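Local coordinates for transcription regulator PadR N-terminal domain-containing protein (Streptococcus mutans, PDB 3L7W), which probably binds DNA as a dimeric transcription factor of the PadR family, through a winged helix-turn-helix domain, at the interface of chains A and B. Coordinates in Å, arbitrary orientation; residue numbers count along the deposited sequence, not the author numbering. Chains: chain A/B, Putative uncharacterized protein SMU.1704.

The interface of chains A and B. Residues chain A 83-84, 87-88; chain B 2-3.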
# COMPACT_ATOMS: atom_id res chain seq x y z
N TYR A 83 -6.29 -5.16 -14.43
CA TYR A 83 -5.78 -6.11 -13.46
C TYR A 83 -5.25 -5.38 -12.21
O TYR A 83 -5.65 -5.71 -11.08
CB TYR A 83 -4.70 -6.98 -14.10
CG TYR A 83 -3.98 -7.82 -13.09
CD1 TYR A 83 -4.58 -8.95 -12.55
CD2 TYR A 83 -2.71 -7.47 -12.64
CE1 TYR A 83 -3.93 -9.71 -11.60
CE2 TYR A 83 -2.05 -8.22 -11.70
CZ TYR A 83 -2.67 -9.35 -11.18
OH TYR A 83 -2.02 -10.10 -10.23
N LEU A 84 -4.38 -4.40 -12.40
CA LEU A 84 -3.81 -3.63 -11.28
C LEU A 84 -4.87 -2.90 -10.48
O LEU A 84 -4.80 -2.85 -9.26
CB LEU A 84 -2.79 -2.60 -11.77
CG LEU A 84 -1.57 -3.17 -12.49
CD1 LEU A 84 -0.70 -2.04 -13.02
CD2 LEU A 84 -0.80 -4.07 -11.54
N GLU A 87 -6.61 -5.65 -8.51
CA GLU A 87 -5.77 -6.08 -7.41
C GLU A 87 -5.69 -5.00 -6.33
O GLU A 87 -5.56 -5.30 -5.15
CB GLU A 87 -4.37 -6.42 -7.93
CG GLU A 87 -4.28 -7.84 -8.45
CD GLU A 87 -4.89 -8.85 -7.49
OE1 GLU A 87 -4.39 -8.98 -6.34
OE2 GLU A 87 -5.87 -9.52 -7.88
N TRP A 88 -5.76 -3.75 -6.76
CA TRP A 88 -5.75 -2.65 -5.81
C TRP A 88 -7.03 -2.68 -5.01
O TRP A 88 -7.03 -2.47 -3.79
CB TRP A 88 -5.59 -1.33 -6.54
CG TRP A 88 -5.82 -0.14 -5.67
CD1 TRP A 88 -6.78 0.82 -5.83
CD2 TRP A 88 -5.06 0.23 -4.51
NE1 TRP A 88 -6.66 1.76 -4.84
CE2 TRP A 88 -5.63 1.42 -4.01
CE3 TRP A 88 -3.97 -0.34 -3.84
CZ2 TRP A 88 -5.13 2.07 -2.87
CZ3 TRP A 88 -3.48 0.31 -2.69
CH2 TRP A 88 -4.06 1.50 -2.23
N TYR B 2 -0.92 -9.53 -4.73
CA TYR B 2 -0.17 -8.76 -5.73
C TYR B 2 0.68 -7.65 -5.11
O TYR B 2 1.91 -7.71 -5.10
CB TYR B 2 -1.08 -8.15 -6.78
CG TYR B 2 -0.26 -7.50 -7.89
CD1 TYR B 2 0.47 -8.27 -8.78
CD2 TYR B 2 -0.18 -6.12 -8.01
CE1 TYR B 2 1.24 -7.69 -9.77
CE2 TYR B 2 0.58 -5.53 -9.01
CZ TYR B 2 1.29 -6.32 -9.88
OH TYR B 2 2.05 -5.74 -10.85
N TYR B 3 0.02 -6.62 -4.61
CA TYR B 3 0.75 -5.50 -4.05
C TYR B 3 1.36 -5.89 -2.72
O TYR B 3 0.74 -6.63 -1.95
CB TYR B 3 -0.17 -4.31 -3.89
CG TYR B 3 -0.74 -3.79 -5.20
CD1 TYR B 3 0.08 -3.16 -6.12
CD2 TYR B 3 -2.09 -3.92 -5.50
CE1 TYR B 3 -0.42 -2.65 -7.30
CE2 TYR B 3 -2.61 -3.42 -6.69
CZ TYR B 3 -1.76 -2.79 -7.58
OH TYR B 3 -2.24 -2.28 -8.77
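B:Tyr3 drives its phenol edge-on against one turn of the chain A helix 75-100, and its hydroxyl OH donates a hydrogen bond to the backbone carbonyl O of A:Leu84, 2.7 Å away. The donor stands above the carbonyl plane, at a C=O...O angle of 104°, so the bond is far from straight on the acceptor. This is the tight part of the contact: CE2 of B:Tyr3 lies 3.3 Å from CA of A:Trp88, and A:Leu84 O and A:Trp88 N both meet the ring in its own plane. A:Trp88 offers backbone N and CA and its CB, while the indole points away from B:Tyr3. Within chain B, CD2 of B:Tyr2 sits over the centre of the B:Tyr3 ring and backs it from one face. B:Tyr2 itself rests on A:Leu84, whose methyl CD2 presses on its CE2; on that same side, at CD1 and CE1, it meets A:Tyr83. There the rings pack more loosely, edge to face, planes 82° and centroids 5.3 Å apart. With CG opposite the backbone N (chi1 170°), the A:Tyr83 ring runs out toward chain B and brings CE2 and OH to CD1 of B:Tyr2. A:Glu87 CG covers one A:Tyr83 face; its carboxylate, touching B:Tyr2 CB through OE1, is probably nearer solvent. The patch joins the N-terminal end of one subunit to the long C-terminal helix of the other, and the two-fold repeats it in what is probably the PadR dimer.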